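Long-range contacts in oxidoreductase, NAD-binding/iron-sulfur cluster-binding protein (PDB 6ZXU), which catalyses reductive dehalogenation of organohalides, using a bound cobalamin and two iron-sulfur [4Fe-4S] clusters: residues Q582-A587 against G657-D662; D442-S447 against R639-L644; A180-G185 against H341-G346. All coordinates share one frame; numbering follows the deposited sequence.

Interaction 1. Residues Q582-A587 against G657-D662; sequences QMKGSA and GTNERD
Gln582 and Asn659 reach toward each other tip to tip, Asn659 ND2 giving a hydrogen bond of 3.0 Å to Gln582 OE1. The two amide planes are turned 40° apart: OE1 lies near the plane of the Asn659 amide, whereas ND2 stands above the carbonyl plane of Gln582. From the opposite face of that plane Lys584 N donates to the same OE1 over 3.1 Å. The backbones pair here too: Asn659 N donates to Lys584 O at 2.9 Å, and the two side chains cross at about a right angle, Lys584 CB lying 3.5 Å from Asn659 ND2. A water donates to Asn659 OD1 over 2.7 Å and takes a weak bond from Lys584 NZ. Gln582 CG lies between the backbone N and the carbonyl carbon (chi1 71°), with the chain bent at chi2; NE2 donates to Ala587 O at 3.0 Å, which fixes the rotation of the amide. Asn659 ND2 and Gln582 NE2 also bond Asp441 O. The contact thus ties the loop after helix 572-581, which leads to Cys588 at the second cluster, to the loop after strand 650-652. Gripped through oxygen and nitrogen alike, the buried Gln582 amide should have little freedom to flip.

Interaction 2. Residues D442-S447 against R639-L644; sequences DWISAS and RWWFDL
Ile444 sets CB and CG2 over one face of the Trp641 indole: CB stands 3.5 Å from the centroid of the five-membered ring, only 7° off the normal, a CH-pi contact, and CG2 extends it over the six-membered half, 3.5 Å from Trp641 CE2. Arg639 CG lies over the opposite face, toward its rim. CD1 of Ile444 meets Trp640 CH2 at 4.3 Å. At the rim, Asp442 OD2 approaches Trp641 CZ2 near the ring plane at 3.6 Å, while OD1 caps Ile444 N and OD2 accepts from Ser439 N. The other side is looser and wetter. No direct hydrogen bond joins the two segments anywhere; on this side a water takes the N-H of Trp641 NE1 at 3.0 Å and donates to Asp643 OD1 at 2.7 Å, with a weak bond from Trp443 N. OD1 also meets the edge of the Trp443 ring at CD1, and Asp643 OD2 holds Arg639 NH2 in a salt bridge. Leu644 O, 4.0 Å from Trp443 CE3, is buried without a polar partner. Segment 442-447 leads into helix 445-469; Trp640 packs on helix 103-116, Phe642 on helix 168-190, and Leu644 on Pro342 of helix 342-354, just before strand 645-647.

Interaction 3. Residues A180-G185 against H341-G346; sequences AAILSG and HPLALG
Gly185 and Gly346 form the nearest CA pair, 4.5 Å apart, between helices 180-185 and 342-346, whose short axes approach to 7.9 Å and run at 139° to one another, closer to antiparallel than to perpendicular. A CB on Gly346 would come within 2.6 Å of Ile182 O, a clash, and one on Gly185 would be tight against Gly346 CA, so the close backbone approach rests on both glycines. Main chain lies on main chain, Gly346 CA near Gly185 C and Gly346 O near Ile182 CA. Beside this meeting of main chains, a single apolar pair carries the side-chain contact. Ile182 CG2 touches Leu343 CD1 at 4.1 Å, the two chains crossing obliquely. In Leu343, chi1 of -175° puts CG anti to the backbone N, and chi2 of 60° then sets CD1 against Ile182 CG2. The other Ile182 branch, CG1, lies alongside Gly346 O. Met454 of helix 445-469 and Leu117 also pack on Ile182, while Phe116 packs on Leu343, which places the pair in a buried apolar layer.

A water bridges the polar part of the contact, donating to Ala181 O at 2.9 Å and to Gly346 O at 2.7 Å. Ala181 O also takes the helical bond from Gly185 N. At the start of the second helix His341 is the N-cap: its ND1 accepts from Leu343 N over 3.0 Å, the donor tilted from the ring plane, and Pro342 CD lies over one face of the imidazole. NE2 donates to Phe642 O, a pattern consistent with a neutral ring protonated on NE2. With no direct hydrogen bond between the segments, cohesion rests on close glycine packing and the apolar pair, and the water links Ala181 O and Gly346 O, which are 4.3 Å apart.

The three contacts form a row. Interactions 1 and 2 have centres 10 Å apart, interactions 2 and 3 are 13 Å apart, and interaction 1 lies 21 Å from interaction 3. Hydrogen bonds join neighbours: Thr658 OG1 with Trp443 NE1 and Ser586 N with Asp442 O link the first two, and Phe642 O with His341 NE2 links the last two. Along the chain interaction 3 closes first, then the segments of interactions 2 and 1 alternate. Helices 168-190 and 445-469 each connect the second and third strands, in chain order, of a four-stranded antiparallel sheet of order 1-2-4-3, so the two are topologically equivalent. The row thus connects both sheet units, through helix 342-354 and residues 639-644, to the cluster-binding region.

Interaction 1. Residues Q582-A587 against G657-D662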
loop_
_atom_site.group_PDB
_atom_site.type_symbol
_atom_site.label_atom_id
_atom_site.label_comp_id
_atom_site.label_asym_id
_atom_site.label_seq_id
_atom_site.Cartn_x
_atom_site.Cartn_y
_atom_site.Cartn_z
ATOM N N GLN A 582 -14.966 -9.070 -14.166
ATOM C CA GLN A 582 -14.876 -10.472 -13.822
ATOM C C GLN A 582 -15.542 -10.768 -12.468
ATOM O O GLN A 582 -15.526 -9.929 -11.542
ATOM C CB GLN A 582 -13.443 -10.972 -13.888
ATOM C CG GLN A 582 -12.491 -10.466 -12.785
ATOM C CD GLN A 582 -12.400 -11.449 -11.633
ATOM O OE1 GLN A 582 -12.924 -12.554 -11.706
ATOM N NE2 GLN A 582 -11.686 -11.076 -10.606
ATOM N N MET A 583 -16.185 -11.936 -12.370
ATOM C CA MET A 583 -17.123 -12.214 -11.315
ATOM C C MET A 583 -16.654 -13.275 -10.302
ATOM O O MET A 583 -17.403 -13.589 -9.384
ATOM C CB MET A 583 -18.449 -12.717 -11.918
ATOM C CG MET A 583 -19.116 -11.708 -12.823
ATOM S SD MET A 583 -20.636 -12.358 -13.662
ATOM C CE MET A 583 -19.919 -13.493 -14.922
ATOM N N LYS A 584 -15.431 -13.789 -10.464
ATOM C CA LYS A 584 -14.880 -14.769 -9.557
ATOM C C LYS A 584 -13.831 -14.160 -8.602
ATOM O O LYS A 584 -12.981 -14.843 -8.049
ATOM C CB LYS A 584 -14.401 -15.971 -10.295
ATOM C CG LYS A 584 -15.387 -16.513 -11.331
ATOM C CD LYS A 584 -15.393 -17.990 -11.520
ATOM C CE LYS A 584 -14.141 -18.549 -12.069
ATOM N NZ LYS A 584 -13.947 -20.012 -11.732
ATOM N N GLY A 585 -13.924 -12.889 -8.420
ATOM C CA GLY A 585 -13.138 -12.179 -7.449
ATOM C C GLY A 585 -13.448 -10.699 -7.487
ATOM O O GLY A 585 -14.346 -10.231 -8.215
ATOM N N SER A 586 -12.637 -9.913 -6.769
ATOM C CA SER A 586 -12.758 -8.447 -6.773
ATOM C C SER A 586 -11.520 -7.781 -7.432
ATOM O O SER A 586 -10.483 -7.679 -6.816
ATOM C CB SER A 586 -12.878 -7.984 -5.349
ATOM O OG SER A 586 -13.394 -6.703 -5.331
ATOM N N ALA A 587 -11.653 -7.415 -8.689
ATOM C CA ALA A 587 -10.568 -6.797 -9.523
ATOM C C ALA A 587 -9.436 -7.796 -9.741
ATOM O O ALA A 587 -9.675 -8.988 -9.796
ATOM C CB ALA A 587 -10.112 -5.506 -8.893
ATOM N N GLY A 657 -18.440 -18.165 -8.031
ATOM C CA GLY A 657 -17.256 -18.940 -7.620
ATOM C C GLY A 657 -16.059 -18.027 -7.349
ATOM O O GLY A 657 -16.238 -16.806 -7.206
ATOM N N THR A 658 -14.851 -18.633 -7.346
ATOM C CA THR A 658 -13.630 -17.987 -6.925
ATOM C C THR A 658 -12.501 -18.446 -7.788
ATOM O O THR A 658 -12.300 -19.631 -8.006
ATOM C CB THR A 658 -13.365 -18.333 -5.483
ATOM O OG1 THR A 658 -14.453 -17.827 -4.687
ATOM C CG2 THR A 658 -12.054 -17.766 -4.989
ATOM N N ASN A 659 -11.730 -17.483 -8.300
ATOM C CA ASN A 659 -10.488 -17.800 -9.045
ATOM C C ASN A 659 -9.478 -18.441 -8.160
ATOM O O ASN A 659 -9.228 -17.981 -7.035
ATOM C CB ASN A 659 -9.860 -16.509 -9.670
ATOM C CG ASN A 659 -10.717 -15.947 -10.754
ATOM O OD1 ASN A 659 -11.056 -16.648 -11.709
ATOM N ND2 ASN A 659 -11.115 -14.679 -10.622
ATOM N N GLU A 660 -8.908 -19.548 -8.626
ATOM C CA GLU A 660 -7.840 -20.289 -7.918
ATOM C C GLU A 660 -6.828 -20.741 -8.952
ATOM O O GLU A 660 -6.577 -21.908 -9.163
ATOM C CB GLU A 660 -8.393 -21.455 -7.110
ATOM C CG GLU A 660 -9.381 -20.991 -6.073
ATOM C CD GLU A 660 -10.077 -22.187 -5.403
ATOM O OE1 GLU A 660 -10.518 -23.166 -6.172
ATOM O OE2 GLU A 660 -10.186 -22.125 -4.125
ATOM N N ARG A 661 -6.203 -19.764 -9.565
ATOM C CA ARG A 661 -5.319 -19.999 -10.672
ATOM C C ARG A 661 -3.961 -20.514 -10.204
ATOM O O ARG A 661 -3.421 -20.127 -9.175
ATOM C CB ARG A 661 -5.165 -18.667 -11.452
ATOM C CG ARG A 661 -6.455 -18.192 -12.024
ATOM C CD ARG A 661 -6.221 -17.004 -12.926
ATOM N NE ARG A 661 -7.470 -16.450 -13.281
ATOM C CZ ARG A 661 -8.144 -16.802 -14.351
ATOM N NH1 ARG A 661 -7.670 -17.749 -15.156
ATOM N NH2 ARG A 661 -9.279 -16.224 -14.639
ATOM N N ASP A 662 -3.404 -21.377 -11.033
ATOM C CA ASP A 662 -2.077 -21.934 -10.850
ATOM C C ASP A 662 -1.236 -21.516 -12.050
ATOM O O ASP A 662 -1.782 -21.003 -13.056
ATOM C CB ASP A 662 -2.226 -23.475 -10.829
ATOM C CG ASP A 662 -3.162 -23.959 -9.668
ATOM O OD1 ASP A 662 -3.148 -23.352 -8.544
ATOM O OD2 ASP A 662 -3.889 -24.964 -9.910
HETATM O O HOH W 1 -10.954 -19.182 -12.518
#

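Interaction 2. Residues D442-S447 against R639-L644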
loop_
_atom_site.group_PDB
_atom_site.type_symbol
_atom_site.label_atom_id
_atom_site.label_comp_id
_atom_site.label_asym_id
_atom_site.label_seq_id
_atom_site.Cartn_x
_atom_site.Cartn_y
_atom_site.Cartn_z
ATOM N N ASP A 442 -8.750 -12.947 -7.022
ATOM C CA ASP A 442 -9.811 -13.482 -6.181
ATOM C C ASP A 442 -10.394 -12.455 -5.296
ATOM O O ASP A 442 -10.316 -11.275 -5.607
ATOM C CB ASP A 442 -9.277 -14.706 -5.413
ATOM C CG ASP A 442 -8.079 -14.375 -4.479
ATOM O OD1 ASP A 442 -7.961 -13.226 -4.028
ATOM O OD2 ASP A 442 -7.286 -15.311 -4.163
ATOM N N TRP A 443 -10.999 -12.851 -4.167
ATOM C CA TRP A 443 -11.807 -11.952 -3.331
ATOM C C TRP A 443 -11.039 -10.952 -2.525
ATOM O O TRP A 443 -11.601 -9.966 -2.093
ATOM C CB TRP A 443 -12.856 -12.763 -2.442
ATOM C CG TRP A 443 -13.754 -13.445 -3.364
ATOM C CD1 TRP A 443 -13.724 -14.740 -3.757
ATOM C CD2 TRP A 443 -14.743 -12.795 -4.175
ATOM N NE1 TRP A 443 -14.665 -14.934 -4.743
ATOM C CE2 TRP A 443 -15.277 -13.752 -5.035
ATOM C CE3 TRP A 443 -15.244 -11.518 -4.228
ATOM C CZ2 TRP A 443 -16.306 -13.438 -5.970
ATOM C CZ3 TRP A 443 -16.265 -11.198 -5.137
ATOM C CH2 TRP A 443 -16.781 -12.163 -5.996
ATOM N N ILE A 444 -9.743 -11.134 -2.382
ATOM C CA ILE A 444 -8.937 -10.199 -1.583
ATOM C C ILE A 444 -8.184 -9.149 -2.439
ATOM O O ILE A 444 -7.540 -8.275 -1.917
ATOM C CB ILE A 444 -7.989 -10.983 -0.677
ATOM C CG1 ILE A 444 -7.540 -10.153 0.558
ATOM C CG2 ILE A 444 -6.754 -11.480 -1.419
ATOM C CD1 ILE A 444 -8.693 -9.705 1.390
ATOM N N SER A 445 -8.203 -9.309 -3.752
ATOM C CA SER A 445 -7.330 -8.527 -4.626
ATOM C C SER A 445 -7.533 -7.016 -4.454
ATOM O O SER A 445 -6.596 -6.293 -4.162
ATOM C CB SER A 445 -7.536 -8.902 -6.088
ATOM O OG SER A 445 -6.756 -8.093 -6.917
ATOM N N ALA A 446 -8.766 -6.579 -4.565
ATOM C CA ALA A 446 -9.048 -5.188 -4.415
ATOM C C ALA A 446 -8.785 -4.689 -3.000
ATOM O O ALA A 446 -8.442 -3.504 -2.821
ATOM C CB ALA A 446 -10.462 -4.871 -4.785
ATOM N N SER A 447 -8.924 -5.548 -1.991
ATOM C CA SER A 447 -8.571 -5.135 -0.626
ATOM C C SER A 447 -7.094 -4.896 -0.480
ATOM O O SER A 447 -6.676 -4.021 0.307
ATOM C CB SER A 447 -9.073 -6.212 0.402
ATOM O OG SER A 447 -10.470 -6.185 0.572
ATOM N N ARG A 639 -3.814 -18.184 2.986
ATOM C CA ARG A 639 -5.143 -17.784 2.635
ATOM C C ARG A 639 -5.958 -17.523 3.880
ATOM O O ARG A 639 -6.691 -18.390 4.357
ATOM C CB ARG A 639 -5.785 -18.820 1.707
ATOM C CG ARG A 639 -7.112 -18.360 1.108
ATOM C CD ARG A 639 -7.446 -19.205 -0.074
ATOM N NE ARG A 639 -8.806 -19.037 -0.540
ATOM C CZ ARG A 639 -9.318 -19.818 -1.504
ATOM N NH1 ARG A 639 -8.560 -20.749 -2.069
ATOM N NH2 ARG A 639 -10.557 -19.657 -1.950
ATOM N N TRP A 640 -5.841 -16.324 4.433
ATOM C CA TRP A 640 -6.419 -16.066 5.718
ATOM C C TRP A 640 -7.802 -15.428 5.645
ATOM O O TRP A 640 -8.454 -15.297 6.692
ATOM C CB TRP A 640 -5.524 -15.077 6.491
ATOM C CG TRP A 640 -5.212 -13.791 5.755
ATOM C CD1 TRP A 640 -4.110 -13.571 4.925
ATOM C CD2 TRP A 640 -5.955 -12.556 5.763
ATOM N NE1 TRP A 640 -4.141 -12.284 4.405
ATOM C CE2 TRP A 640 -5.250 -11.640 4.904
ATOM C CE3 TRP A 640 -7.139 -12.158 6.353
ATOM C CZ2 TRP A 640 -5.716 -10.371 4.661
ATOM C CZ3 TRP A 640 -7.623 -10.933 6.088
ATOM C CH2 TRP A 640 -6.910 -10.027 5.273
ATOM N N TRP A 641 -8.214 -14.939 4.466
ATOM C CA TRP A 641 -9.462 -14.139 4.335
ATOM C C TRP A 641 -10.646 -15.048 4.006
ATOM O O TRP A 641 -10.485 -16.195 3.542
ATOM C CB TRP A 641 -9.301 -13.054 3.213
ATOM C CG TRP A 641 -8.937 -13.645 1.861
ATOM C CD1 TRP A 641 -9.804 -14.018 0.855
ATOM C CD2 TRP A 641 -7.631 -13.949 1.390
ATOM N NE1 TRP A 641 -9.108 -14.560 -0.180
ATOM C CE2 TRP A 641 -7.766 -14.504 0.121
ATOM C CE3 TRP A 641 -6.351 -13.774 1.922
ATOM C CZ2 TRP A 641 -6.678 -14.960 -0.586
ATOM C CZ3 TRP A 641 -5.282 -14.221 1.235
ATOM C CH2 TRP A 641 -5.434 -14.808 -0.022
ATOM N N PHE A 642 -11.846 -14.508 4.234
ATOM C CA PHE A 642 -13.110 -15.165 3.862
ATOM C C PHE A 642 -13.490 -14.827 2.427
ATOM O O PHE A 642 -13.266 -13.709 1.975
ATOM C CB PHE A 642 -14.249 -14.703 4.787
ATOM C CG PHE A 642 -14.083 -15.031 6.250
ATOM C CD1 PHE A 642 -13.339 -16.098 6.677
ATOM C CD2 PHE A 642 -14.736 -14.240 7.191
ATOM C CE1 PHE A 642 -13.186 -16.382 7.995
ATOM C CE2 PHE A 642 -14.633 -14.517 8.524
ATOM C CZ PHE A 642 -13.860 -15.590 8.924
ATOM N N ASP A 643 -14.041 -15.787 1.720
ATOM C CA ASP A 643 -14.602 -15.561 0.407
ATOM C C ASP A 643 -16.071 -15.055 0.515
ATOM O O ASP A 643 -17.001 -15.833 0.597
ATOM C CB ASP A 643 -14.578 -16.851 -0.404
ATOM C CG ASP A 643 -13.207 -17.221 -0.830
ATOM O OD1 ASP A 643 -12.281 -16.361 -0.826
ATOM O OD2 ASP A 643 -13.008 -18.363 -1.144
ATOM N N LEU A 644 -16.222 -13.756 0.638
ATOM C CA LEU A 644 -17.466 -13.057 0.816
ATOM C C LEU A 644 -17.615 -12.001 -0.251
ATOM O O LEU A 644 -16.672 -11.255 -0.505
ATOM C CB LEU A 644 -17.562 -12.368 2.201
ATOM C CG LEU A 644 -17.544 -13.301 3.410
ATOM C CD1 LEU A 644 -17.493 -12.537 4.730
ATOM C CD2 LEU A 644 -18.745 -14.240 3.359
HETATM O O HOH W 2 -10.377 -15.778 -2.609
#

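Interaction 3. Residues A180-G185 against H341-G346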
loop_
_atom_site.group_PDB
_atom_site.type_symbol
_atom_site.label_atom_id
_atom_site.label_comp_id
_atom_site.label_asym_id
_atom_site.label_seq_id
_atom_site.Cartn_x
_atom_site.Cartn_y
_atom_site.Cartn_z
ATOM N N ALA A 180 -8.699 0.630 13.776
ATOM C CA ALA A 180 -9.965 0.321 14.522
ATOM C C ALA A 180 -11.226 0.623 13.733
ATOM O O ALA A 180 -12.194 -0.115 13.803
ATOM C CB ALA A 180 -9.981 1.083 15.840
ATOM N N ALA A 181 -11.211 1.719 12.958
ATOM C CA ALA A 181 -12.324 2.113 12.095
ATOM C C ALA A 181 -12.521 1.136 10.974
ATOM O O ALA A 181 -13.660 0.742 10.706
ATOM C CB ALA A 181 -12.090 3.501 11.508
ATOM N N ILE A 182 -11.425 0.620 10.406
ATOM C CA ILE A 182 -11.538 -0.293 9.281
ATOM C C ILE A 182 -12.054 -1.644 9.783
ATOM O O ILE A 182 -12.930 -2.232 9.184
ATOM C CB ILE A 182 -10.192 -0.426 8.547
ATOM C CG1 ILE A 182 -9.854 0.860 7.842
ATOM C CG2 ILE A 182 -10.312 -1.552 7.550
ATOM C CD1 ILE A 182 -8.403 0.907 7.381
ATOM N N LEU A 183 -11.487 -2.119 10.892
ATOM C CA LEU A 183 -11.822 -3.400 11.390
ATOM C C LEU A 183 -13.232 -3.471 11.963
ATOM O O LEU A 183 -13.925 -4.442 11.742
ATOM C CB LEU A 183 -10.816 -3.898 12.395
ATOM C CG LEU A 183 -9.396 -4.285 11.866
ATOM C CD1 LEU A 183 -8.532 -4.685 13.017
ATOM C CD2 LEU A 183 -9.510 -5.392 10.834
ATOM N N SER A 184 -13.633 -2.448 12.695
ATOM C CA SER A 184 -15.014 -2.351 13.162
ATOM C C SER A 184 -15.977 -2.281 12.033
ATOM O O SER A 184 -17.008 -2.982 12.027
ATOM C CB SER A 184 -15.173 -1.190 14.123
ATOM O OG SER A 184 -15.041 0.066 13.519
ATOM N N GLY A 185 -15.636 -1.517 10.982
ATOM C CA GLY A 185 -16.500 -1.494 9.823
ATOM C C GLY A 185 -16.594 -2.769 9.085
ATOM O O GLY A 185 -17.644 -3.114 8.563
ATOM N N HIS A 341 -15.845 -6.969 -1.318
ATOM C CA HIS A 341 -15.502 -7.678 -0.096
ATOM C C HIS A 341 -15.691 -6.774 1.106
ATOM O O HIS A 341 -15.413 -5.580 1.028
ATOM C CB HIS A 341 -14.061 -8.169 -0.184
ATOM C CG HIS A 341 -13.682 -9.097 0.918
ATOM N ND1 HIS A 341 -13.401 -8.659 2.192
ATOM C CD2 HIS A 341 -13.518 -10.430 0.932
ATOM C CE1 HIS A 341 -13.058 -9.689 2.949
ATOM N NE2 HIS A 341 -13.150 -10.779 2.207
ATOM N N PRO A 342 -16.213 -7.305 2.234
ATOM C CA PRO A 342 -16.475 -6.449 3.437
ATOM C C PRO A 342 -15.293 -5.688 4.011
ATOM O O PRO A 342 -15.481 -4.623 4.608
ATOM C CB PRO A 342 -16.942 -7.470 4.481
ATOM C CG PRO A 342 -17.626 -8.512 3.688
ATOM C CD PRO A 342 -16.825 -8.648 2.413
ATOM N N LEU A 343 -14.089 -6.214 3.872
ATOM C CA LEU A 343 -12.911 -5.518 4.333
ATOM C C LEU A 343 -12.637 -4.247 3.560
ATOM O O LEU A 343 -12.368 -3.192 4.149
ATOM C CB LEU A 343 -11.683 -6.454 4.297
ATOM C CG LEU A 343 -10.397 -5.874 4.867
ATOM C CD1 LEU A 343 -10.502 -5.462 6.335
ATOM C CD2 LEU A 343 -9.239 -6.861 4.717
ATOM N N ALA A 344 -12.703 -4.336 2.233
ATOM C CA ALA A 344 -12.610 -3.141 1.403
ATOM C C ALA A 344 -13.732 -2.108 1.719
ATOM O O ALA A 344 -13.485 -0.916 1.828
ATOM C CB ALA A 344 -12.692 -3.547 -0.056
ATOM N N LEU A 345 -14.946 -2.580 1.897
ATOM C CA LEU A 345 -16.040 -1.705 2.353
ATOM C C LEU A 345 -15.733 -1.026 3.689
ATOM O O LEU A 345 -16.133 0.120 3.906
ATOM C CB LEU A 345 -17.382 -2.467 2.444
ATOM C CG LEU A 345 -17.975 -2.781 1.067
ATOM C CD1 LEU A 345 -19.032 -3.835 1.120
ATOM C CD2 LEU A 345 -18.600 -1.505 0.488
ATOM N N GLY A 346 -14.986 -1.666 4.569
ATOM C CA GLY A 346 -14.547 -1.001 5.839
ATOM C C GLY A 346 -13.618 0.128 5.578
ATOM O O GLY A 346 -13.512 1.056 6.382
HETATM O O HOH W 3 -15.075 1.829 8.464
#